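Local structure of leucine-rich-repeat protein (Methanosarcina barkeri, 4WNR) at residues Leu39-Val47 with Lys88-Phe97; Glu280-Ser288 with Ile306-Tyr317. The protein binds GDP and magnesium through the Roc G-domain of a Roco protein, in a fragment that also holds part of the COR domain. All coordinates share one frame; numbering follows the deposited sequence.

How the contacts relate
The two contacts sample the two domains of this Roc-COR fragment. Contact 1 pairs two parallel strands inside the Roc G-domain, and its C-terminal end reaches the nucleotide site: the side chain of Asp-96 lies about 5 Å from the bound GDP and about 5 Å from the magnesium ion. Contact 2 packs a helix end against a loop in the COR part, away from the nucleotide, with the side chain of Glu-280 about 14 Å from the magnesium. The centres of contact 1 and contact 2 are 29 Å apart, and the nearest atoms of contact 1 and contact 2 about 8 Å apart. Helix 99-104, which follows contact 1 in the chain, touches Tyr-283 and Ile-286 of helix 275-286.

Contact 1: Leu39-Val47 with Lys88-Phe97; sequences LNEVKVLLV and KEIKVNFWDF
Strands 41-47 and 88-96 run parallel, with axes 4.6 Å apart at closest and Val-44 beside Phe-94, in a ladder that grips Val-44 twice, its N bonded to Asn-93 O and its O taking Trp-95 N. On one face of the sheet Val-44 packs against Phe-94 and Val-92: CG1 meets Phe-94 CE1 at 3.5 Å, while CG2, anti to its own carbonyl carbon, meets Val-92 CG1. Leu-46 CD2 reaches Phe-94 CD1 at 3.7 Å, and Leu-197 of helix 186-198 covers the valines.

On the other face, Lys-43 leaves with CG anti to the backbone N (chi1 -173°) and its chain extended to CD, which lies over the five-membered ring of Trp-95, 3.6 Å from the centroid, as a CH-pi contact. Its NZ continues to Phe-110 O. Glu-41 OE2 lies 3.3 Å from Lys-91 CE but is salt-bridged to Lys-215. Beyond the ladder, a water joins Leu-46 O, Asp-96 OD1 and Phe-97 N.

Asp-96 OD2 is hydrogen-bonded to Thr-55, a magnesium ligand. The pairing thus sets this aspartate, as in other P-loop GTPases, beside the metal site at the strand end.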
loop_
_atom_site.group_PDB
_atom_site.type_symbol
_atom_site.label_atom_id
_atom_site.label_comp_id
_atom_site.label_asym_id
_atom_site.label_seq_id
_atom_site.Cartn_x
_atom_site.Cartn_y
_atom_site.Cartn_z
ATOM N N LEU A 39 16.964 -3.619 -10.422
ATOM C CA LEU A 39 15.763 -2.877 -10.023
ATOM C C LEU A 39 16.019 -2.049 -8.765
ATOM O O LEU A 39 15.902 -0.821 -8.785
ATOM C CB LEU A 39 14.587 -3.840 -9.803
ATOM C CG LEU A 39 13.251 -3.251 -9.331
ATOM C CD1 LEU A 39 12.812 -2.068 -10.185
ATOM C CD2 LEU A 39 12.181 -4.329 -9.330
ATOM N N ASN A 40 16.370 -2.734 -7.678
ATOM C CA ASN A 40 16.693 -2.094 -6.398
ATOM C C ASN A 40 15.605 -1.151 -5.880
ATOM O O ASN A 40 15.887 -0.020 -5.476
ATOM C CB ASN A 40 18.037 -1.355 -6.486
ATOM C CG ASN A 40 19.183 -2.252 -6.930
ATOM O OD1 ASN A 40 20.057 -1.818 -7.680
ATOM N ND2 ASN A 40 19.195 -3.501 -6.466
ATOM N N GLU A 41 14.362 -1.626 -5.903
ATOM C CA GLU A 41 13.229 -0.887 -5.340
ATOM C C GLU A 41 12.335 -1.803 -4.516
ATOM O O GLU A 41 12.089 -2.948 -4.897
ATOM C CB GLU A 41 12.395 -0.212 -6.433
ATOM C CG GLU A 41 12.656 1.279 -6.585
ATOM C CD GLU A 41 11.529 2.019 -7.284
ATOM O OE1 GLU A 41 10.410 1.475 -7.379
ATOM O OE2 GLU A 41 11.758 3.162 -7.732
ATOM N N VAL A 42 11.856 -1.284 -3.386
ATOM C CA VAL A 42 10.963 -2.024 -2.494
ATOM C C VAL A 42 9.900 -1.086 -1.941
ATOM O O VAL A 42 10.188 0.070 -1.624
ATOM C CB VAL A 42 11.715 -2.636 -1.291
ATOM C CG1 VAL A 42 10.848 -3.672 -0.588
ATOM C CG2 VAL A 42 13.030 -3.265 -1.722
ATOM N N LYS A 43 8.676 -1.592 -1.824
ATOM C CA LYS A 43 7.610 -0.876 -1.130
ATOM C C LYS A 43 7.624 -1.282 0.340
ATOM O O LYS A 43 7.585 -2.470 0.659
ATOM C CB LYS A 43 6.246 -1.183 -1.752
ATOM C CG LYS A 43 5.114 -0.342 -1.176
ATOM C CD LYS A 43 3.851 -0.408 -2.022
ATOM C CE LYS A 43 3.156 -1.750 -1.891
ATOM N NZ LYS A 43 1.929 -1.823 -2.731
ATOM N N VAL A 44 7.697 -0.291 1.226
ATOM C CA VAL A 44 7.668 -0.532 2.668
ATOM C C VAL A 44 6.321 -0.072 3.218
ATOM O O VAL A 44 5.934 1.086 3.046
ATOM C CB VAL A 44 8.821 0.190 3.395
ATOM C CG1 VAL A 44 8.730 -0.020 4.901
ATOM C CG2 VAL A 44 10.162 -0.313 2.885
ATOM N N LEU A 45 5.620 -0.983 3.885
ATOM C CA LEU A 45 4.262 -0.730 4.364
ATOM C C LEU A 45 4.219 -0.583 5.882
ATOM O O LEU A 45 4.411 -1.558 6.612
ATOM C CB LEU A 45 3.339 -1.868 3.924
ATOM C CG LEU A 45 3.112 -1.965 2.410
ATOM C CD1 LEU A 45 2.742 -3.379 1.997
ATOM C CD2 LEU A 45 2.046 -0.978 1.956
ATOM N N LEU A 46 3.971 0.641 6.347
ATOM C CA LEU A 46 3.769 0.910 7.770
ATOM C C LEU A 46 2.356 0.470 8.142
ATOM O O LEU A 46 1.380 1.059 7.686
ATOM C CB LEU A 46 3.952 2.403 8.084
ATOM C CG LEU A 46 5.364 3.003 8.160
ATOM C CD1 LEU A 46 6.149 2.422 9.326
ATOM C CD2 LEU A 46 6.124 2.823 6.855
ATOM N N VAL A 47 2.247 -0.580 8.949
ATOM C CA VAL A 47 0.940 -1.104 9.361
ATOM C C VAL A 47 0.846 -1.257 10.877
ATOM O O VAL A 47 1.856 -1.332 11.574
ATOM C CB VAL A 47 0.605 -2.445 8.672
ATOM C CG1 VAL A 47 0.408 -2.233 7.180
ATOM C CG2 VAL A 47 1.683 -3.490 8.928
ATOM N N LYS A 88 25.654 0.104 -4.984
ATOM C CA LYS A 88 24.217 0.045 -5.270
ATOM C C LYS A 88 23.433 1.209 -4.665
ATOM O O LYS A 88 23.570 1.513 -3.478
ATOM C CB LYS A 88 23.629 -1.275 -4.759
ATOM C CG LYS A 88 24.150 -2.513 -5.474
ATOM C CD LYS A 88 23.686 -3.795 -4.793
ATOM C CE LYS A 88 22.195 -4.036 -4.981
ATOM N NZ LYS A 88 21.755 -5.333 -4.395
ATOM N N GLU A 89 22.613 1.849 -5.496
ATOM C CA GLU A 89 21.712 2.910 -5.055
ATOM C C GLU A 89 20.358 2.291 -4.703
ATOM O O GLU A 89 19.590 1.914 -5.590
ATOM C CB GLU A 89 21.555 3.969 -6.155
ATOM C CG GLU A 89 20.753 5.205 -5.753
ATOM C CD GLU A 89 21.443 6.059 -4.699
ATOM O OE1 GLU A 89 22.687 6.185 -4.742
ATOM O OE2 GLU A 89 20.737 6.617 -3.830
ATOM N N ILE A 90 20.079 2.178 -3.407
ATOM C CA ILE A 90 18.834 1.572 -2.931
ATOM C C ILE A 90 17.720 2.616 -2.912
ATOM O O ILE A 90 17.929 3.750 -2.479
ATOM C CB ILE A 90 18.981 0.964 -1.517
ATOM C CG1 ILE A 90 20.188 0.015 -1.444
ATOM C CG2 ILE A 90 17.703 0.245 -1.104
ATOM C CD1 ILE A 90 20.154 -1.149 -2.414
ATOM N N LYS A 91 16.543 2.216 -3.385
ATOM C CA LYS A 91 15.372 3.094 -3.452
ATOM C C LYS A 91 14.205 2.471 -2.682
ATOM O O LYS A 91 13.868 1.306 -2.890
ATOM C CB LYS A 91 14.986 3.342 -4.910
ATOM C CG LYS A 91 16.008 4.170 -5.681
ATOM C CD LYS A 91 16.057 3.811 -7.160
ATOM C CE LYS A 91 14.869 4.365 -7.930
ATOM N NZ LYS A 91 15.031 5.808 -8.261
ATOM N N VAL A 92 13.599 3.254 -1.793
ATOM C CA VAL A 92 12.547 2.760 -0.903
ATOM C C VAL A 92 11.300 3.633 -0.999
ATOM O O VAL A 92 11.388 4.860 -1.004
ATOM C CB VAL A 92 13.027 2.729 0.563
ATOM C CG1 VAL A 92 11.935 2.202 1.483
ATOM C CG2 VAL A 92 14.279 1.874 0.695
ATOM N N ASN A 93 10.141 2.982 -1.063
ATOM C CA ASN A 93 8.848 3.668 -1.086
ATOM C C ASN A 93 8.052 3.376 0.187
ATOM O O ASN A 93 7.451 2.308 0.319
ATOM C CB ASN A 93 8.049 3.242 -2.317
ATOM C CG ASN A 93 8.763 3.564 -3.619
ATOM O OD1 ASN A 93 9.410 4.603 -3.744
ATOM N ND2 ASN A 93 8.642 2.673 -4.599
ATOM N N PHE A 94 8.064 4.322 1.123
ATOM C CA PHE A 94 7.324 4.178 2.378
ATOM C C PHE A 94 5.856 4.530 2.176
ATOM O O PHE A 94 5.540 5.618 1.697
ATOM C CB PHE A 94 7.910 5.076 3.470
ATOM C CG PHE A 94 9.203 4.571 4.049
ATOM C CD1 PHE A 94 9.221 3.459 4.878
ATOM C CD2 PHE A 94 10.398 5.222 3.781
ATOM C CE1 PHE A 94 10.410 3.000 5.419
ATOM C CE2 PHE A 94 11.588 4.767 4.319
ATOM C CZ PHE A 94 11.596 3.654 5.139
ATOM N N TRP A 95 4.973 3.606 2.547
ATOM C CA TRP A 95 3.527 3.829 2.500
ATOM C C TRP A 95 2.970 3.980 3.913
ATOM O O TRP A 95 3.084 3.069 4.736
ATOM C CB TRP A 95 2.833 2.672 1.781
ATOM C CG TRP A 95 2.881 2.785 0.286
ATOM C CD1 TRP A 95 3.995 2.813 -0.495
ATOM C CD2 TRP A 95 1.763 2.886 -0.603
ATOM N NE1 TRP A 95 3.645 2.924 -1.818
ATOM C CE2 TRP A 95 2.281 2.971 -1.913
ATOM C CE3 TRP A 95 0.375 2.913 -0.421
ATOM C CZ2 TRP A 95 1.460 3.080 -3.038
ATOM C CZ3 TRP A 95 -0.441 3.021 -1.538
ATOM C CH2 TRP A 95 0.105 3.105 -2.831
ATOM N N ASP A 96 2.368 5.137 4.180
ATOM C CA ASP A 96 1.814 5.451 5.498
ATOM C C ASP A 96 0.293 5.611 5.408
ATOM O O ASP A 96 -0.205 6.485 4.696
ATOM C CB ASP A 96 2.458 6.732 6.038
ATOM C CG ASP A 96 2.338 6.860 7.545
ATOM O OD1 ASP A 96 2.391 5.825 8.244
ATOM O OD2 ASP A 96 2.208 8.006 8.030
ATOM N N PHE A 97 -0.433 4.762 6.130
ATOM C CA PHE A 97 -1.896 4.753 6.105
ATOM C C PHE A 97 -2.472 5.495 7.308
ATOM O O PHE A 97 -2.115 5.207 8.451
ATOM C CB PHE A 97 -2.415 3.313 6.086
ATOM C CG PHE A 97 -1.878 2.491 4.948
ATOM C CD1 PHE A 97 -2.324 2.704 3.650
ATOM C CD2 PHE A 97 -0.923 1.510 5.172
ATOM C CE1 PHE A 97 -1.828 1.954 2.599
ATOM C CE2 PHE A 97 -0.426 0.756 4.124
ATOM C CZ PHE A 97 -0.878 0.978 2.835
HETATM O O HOH W 1 0.862 3.460 7.785
#

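Contact 2: Glu280-Ser288 with Ile306-Tyr317; sequences EGVYKIINS and ILEQKKEGDYYY
The last turns of helix 275-286 lie against an irregular segment, with Gly-281 facing Leu-307 (CA to CA 6.9 Å) and Lys-284 facing Ile-306 (6.5 Å). Tyr-317 lies against the bare backbone of Gly-281, its CZ 3.5 Å from Gly-281 CA, and the ring meets the helix obliquely. The phenol oxygen is held by Trp-277 O, one turn back, and the Trp-277 ring stacks on that of Tyr-317. Beside it, Glu-280 CG approaches the edge of the Tyr-315 ring, 4.1 Å from CE2.

Further along, Ile-306 inserts its CG2 branch, anti to the backbone N, against the backbone of the helix, 3.4 Å from Lys-284 O. Its CG1 lies 3.6 Å from Ser-288 OG, the N-cap hydroxyl bonded to Leu-291 N. Leu-307 CD2 rests 3.7 Å from Gly-281 O, and Ile-285 and Ile-306 both touch Leu-298 of strand 297-299.

Lys-284 reaches out past Ile-306 O toward the loop, its chain bending only at chi4 (52°), to bring NZ within 3.6 Å of Asp-314 OD1, a long salt bridge. The other carboxylate oxygen, OD2, accepts the amide of Lys-311 from above the carboxylate plane, and more weakly that of Lys-310. Asp-314 therefore folds its own turn together while facing the lysine, and the COR helix is joined to the loop mainly by packing on its backbone, with one long salt bridge that is probably only a loose tether.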
loop_
_atom_site.group_PDB
_atom_site.type_symbol
_atom_site.label_atom_id
_atom_site.label_comp_id
_atom_site.label_asym_id
_atom_site.label_seq_id
_atom_site.Cartn_x
_atom_site.Cartn_y
_atom_site.Cartn_z
ATOM N N GLU A 280 -11.075 7.953 -1.548
ATOM C CA GLU A 280 -12.071 9.029 -1.501
ATOM C C GLU A 280 -13.402 8.611 -2.130
ATOM O O GLU A 280 -14.463 9.083 -1.718
ATOM C CB GLU A 280 -11.540 10.293 -2.185
ATOM C CG GLU A 280 -10.375 10.956 -1.458
ATOM C CD GLU A 280 -10.735 11.441 -0.063
ATOM O OE1 GLU A 280 -11.886 11.884 0.146
ATOM O OE2 GLU A 280 -9.864 11.379 0.828
ATOM N N GLY A 281 -13.338 7.731 -3.127
ATOM C CA GLY A 281 -14.538 7.149 -3.727
ATOM C C GLY A 281 -15.271 6.223 -2.770
ATOM O O GLY A 281 -16.501 6.227 -2.708
ATOM N N VAL A 282 -14.506 5.434 -2.019
ATOM C CA VAL A 282 -15.066 4.512 -1.031
ATOM C C VAL A 282 -15.636 5.266 0.173
ATOM O O VAL A 282 -16.698 4.907 0.680
ATOM C CB VAL A 282 -14.012 3.482 -0.560
ATOM C CG1 VAL A 282 -14.544 2.630 0.586
ATOM C CG2 VAL A 282 -13.587 2.590 -1.717
ATOM N N TYR A 283 -14.931 6.302 0.629
ATOM C CA TYR A 283 -15.385 7.096 1.778
ATOM C C TYR A 283 -16.662 7.880 1.468
ATOM O O TYR A 283 -17.502 8.077 2.348
ATOM C CB TYR A 283 -14.292 8.058 2.270
ATOM C CG TYR A 283 -13.002 7.389 2.711
ATOM C CD1 TYR A 283 -13.012 6.188 3.422
ATOM C CD2 TYR A 283 -11.768 7.973 2.435
ATOM C CE1 TYR A 283 -11.833 5.582 3.823
ATOM C CE2 TYR A 283 -10.585 7.376 2.835
ATOM C CZ TYR A 283 -10.621 6.180 3.527
ATOM O OH TYR A 283 -9.446 5.584 3.927
ATOM N N LYS A 284 -16.800 8.326 0.222
ATOM C CA LYS A 284 -18.031 8.979 -0.228
ATOM C C LYS A 284 -19.242 8.057 -0.069
ATOM O O LYS A 284 -20.321 8.506 0.313
ATOM C CB LYS A 284 -17.909 9.440 -1.684
ATOM C CG LYS A 284 -17.339 10.840 -1.836
ATOM C CD LYS A 284 -17.100 11.195 -3.296
ATOM C CE LYS A 284 -17.154 12.698 -3.531
ATOM N NZ LYS A 284 -16.267 13.472 -2.618
ATOM N N ILE A 285 -19.048 6.772 -0.357
ATOM C CA ILE A 285 -20.100 5.768 -0.197
ATOM C C ILE A 285 -20.373 5.507 1.285
ATOM O O ILE A 285 -21.523 5.534 1.719
ATOM C CB ILE A 285 -19.737 4.444 -0.911
ATOM C CG1 ILE A 285 -19.666 4.668 -2.426
ATOM C CG2 ILE A 285 -20.754 3.353 -0.593
ATOM C CD1 ILE A 285 -18.962 3.561 -3.183
ATOM N N ILE A 286 -19.313 5.266 2.053
ATOM C CA ILE A 286 -19.435 4.957 3.483
ATOM C C ILE A 286 -20.059 6.119 4.258
ATOM O O ILE A 286 -20.929 5.905 5.103
ATOM C CB ILE A 286 -18.068 4.582 4.102
ATOM C CG1 ILE A 286 -17.575 3.249 3.525
ATOM C CG2 ILE A 286 -18.164 4.474 5.622
ATOM C CD1 ILE A 286 -16.118 2.945 3.808
ATOM N N ASN A 287 -19.616 7.339 3.959
ATOM C CA ASN A 287 -20.124 8.547 4.623
ATOM C C ASN A 287 -21.241 9.253 3.844
ATOM O O ASN A 287 -21.451 10.455 4.011
ATOM C CB ASN A 287 -18.977 9.533 4.879
ATOM C CG ASN A 287 -17.883 8.949 5.755
ATOM O OD1 ASN A 287 -18.155 8.194 6.689
ATOM N ND2 ASN A 287 -16.637 9.306 5.462
ATOM N N SER A 288 -21.956 8.511 3.001
ATOM C CA SER A 288 -23.092 9.066 2.264
ATOM C C SER A 288 -24.276 9.272 3.206
ATOM O O SER A 288 -24.710 8.335 3.877
ATOM C CB SER A 288 -23.496 8.144 1.113
ATOM O OG SER A 288 -24.668 8.611 0.469
ATOM N N ILE A 306 -24.060 10.116 -5.343
ATOM C CA ILE A 306 -22.985 9.987 -4.352
ATOM C C ILE A 306 -21.632 10.385 -4.943
ATOM O O ILE A 306 -20.893 11.169 -4.345
ATOM C CB ILE A 306 -22.895 8.549 -3.793
ATOM C CG1 ILE A 306 -24.192 8.175 -3.066
ATOM C CG2 ILE A 306 -21.713 8.411 -2.837
ATOM C CD1 ILE A 306 -24.360 6.689 -2.822
ATOM N N LEU A 307 -21.318 9.839 -6.114
ATOM C CA LEU A 307 -20.022 10.068 -6.762
ATOM C C LEU A 307 -20.013 11.266 -7.721
ATOM O O LEU A 307 -19.052 11.448 -8.472
ATOM C CB LEU A 307 -19.575 8.801 -7.504
ATOM C CG LEU A 307 -19.513 7.512 -6.677
ATOM C CD1 LEU A 307 -19.191 6.323 -7.569
ATOM C CD2 LEU A 307 -18.496 7.622 -5.550
ATOM N N GLU A 308 -21.067 12.080 -7.695
ATOM C CA GLU A 308 -21.119 13.294 -8.513
ATOM C C GLU A 308 -20.089 14.302 -8.014
ATOM O O GLU A 308 -19.801 14.367 -6.817
ATOM C CB GLU A 308 -22.510 13.935 -8.473
ATOM C CG GLU A 308 -22.804 14.846 -9.661
ATOM C CD GLU A 308 -23.872 15.885 -9.369
ATOM O OE1 GLU A 308 -24.798 15.595 -8.580
ATOM O OE2 GLU A 308 -23.784 16.997 -9.933
ATOM N N GLN A 309 -19.543 15.088 -8.937
ATOM C CA GLN A 309 -18.582 16.128 -8.589
ATOM C C GLN A 309 -19.305 17.333 -7.986
ATOM O O GLN A 309 -19.923 18.121 -8.704
ATOM C CB GLN A 309 -17.774 16.551 -9.817
ATOM C CG GLN A 309 -17.083 15.396 -10.524
ATOM C CD GLN A 309 -15.828 15.823 -11.255
ATOM O OE1 GLN A 309 -15.769 15.789 -12.484
ATOM N NE2 GLN A 309 -14.814 16.233 -10.501
ATOM N N LYS A 310 -19.230 17.458 -6.663
ATOM C CA LYS A 310 -19.868 18.562 -5.947
ATOM C C LYS A 310 -19.082 19.860 -6.144
ATOM O O LYS A 310 -19.543 20.768 -6.838
ATOM C CB LYS A 310 -19.999 18.237 -4.457
ATOM N N LYS A 311 -17.893 19.931 -5.546
ATOM C CA LYS A 311 -17.037 21.119 -5.646
ATOM C C LYS A 311 -15.677 20.915 -4.981
ATOM O O LYS A 311 -15.498 20.005 -4.170
ATOM C CB LYS A 311 -17.721 22.331 -5.004
ATOM N N GLU A 312 -14.731 21.782 -5.335
ATOM C CA GLU A 312 -13.411 21.840 -4.691
ATOM C C GLU A 312 -12.551 20.604 -4.964
ATOM O O GLU A 312 -12.089 19.938 -4.035
ATOM C CB GLU A 312 -13.557 22.062 -3.180
ATOM N N GLY A 313 -12.344 20.312 -6.245
ATOM C CA GLY A 313 -11.439 19.240 -6.665
ATOM C C GLY A 313 -11.864 17.841 -6.256
ATOM O O GLY A 313 -11.033 17.038 -5.824
ATOM N N ASP A 314 -13.158 17.550 -6.379
ATOM C CA ASP A 314 -13.657 16.187 -6.208
ATOM C C ASP A 314 -13.190 15.358 -7.398
ATOM O O ASP A 314 -13.182 15.845 -8.529
ATOM C CB ASP A 314 -15.189 16.160 -6.129
ATOM C CG ASP A 314 -15.727 16.720 -4.821
ATOM O OD1 ASP A 314 -15.015 16.667 -3.796
ATOM O OD2 ASP A 314 -16.880 17.200 -4.817
ATOM N N TYR A 315 -12.791 14.116 -7.141
ATOM C CA TYR A 315 -12.317 13.235 -8.205
ATOM C C TYR A 315 -13.472 12.817 -9.111
ATOM O O TYR A 315 -14.581 12.568 -8.637
ATOM C CB TYR A 315 -11.639 11.994 -7.622
ATOM C CG TYR A 315 -10.294 12.265 -6.980
ATOM C CD1 TYR A 315 -9.235 12.775 -7.727
ATOM C CD2 TYR A 315 -10.075 11.994 -5.631
ATOM C CE1 TYR A 315 -8.001 13.021 -7.144
ATOM C CE2 TYR A 315 -8.844 12.234 -5.042
ATOM C CZ TYR A 315 -7.812 12.747 -5.802
ATOM O OH TYR A 315 -6.588 12.988 -5.220
ATOM N N TYR A 316 -13.203 12.757 -10.413
ATOM C CA TYR A 316 -14.193 12.303 -11.386
ATOM C C TYR A 316 -14.242 10.779 -11.399
ATOM O O TYR A 316 -13.213 10.119 -11.534
ATOM C CB TYR A 316 -13.870 12.839 -12.785
ATOM C CG TYR A 316 -14.779 12.312 -13.885
ATOM C CD1 TYR A 316 -16.164 12.288 -13.726
ATOM C CD2 TYR A 316 -14.251 11.853 -15.090
ATOM C CE1 TYR A 316 -16.994 11.809 -14.727
ATOM C CE2 TYR A 316 -15.073 11.375 -16.099
ATOM C CZ TYR A 316 -16.444 11.354 -15.913
ATOM O OH TYR A 316 -17.264 10.880 -16.915
ATOM N N TYR A 317 -15.447 10.235 -11.247
ATOM C CA TYR A 317 -15.671 8.793 -11.263
ATOM C C TYR A 317 -16.587 8.430 -12.427
ATOM O O TYR A 317 -17.803 8.605 -12.333
ATOM C CB TYR A 317 -16.291 8.339 -9.941
ATOM C CG TYR A 317 -15.386 8.560 -8.754
ATOM C CD1 TYR A 317 -14.387 7.645 -8.438
ATOM C CD2 TYR A 317 -15.520 9.688 -7.952
ATOM C CE1 TYR A 317 -13.551 7.845 -7.355
ATOM C CE2 TYR A 317 -14.688 9.898 -6.866
ATOM C CZ TYR A 317 -13.705 8.974 -6.571
ATOM O OH TYR A 317 -12.875 9.181 -5.491
#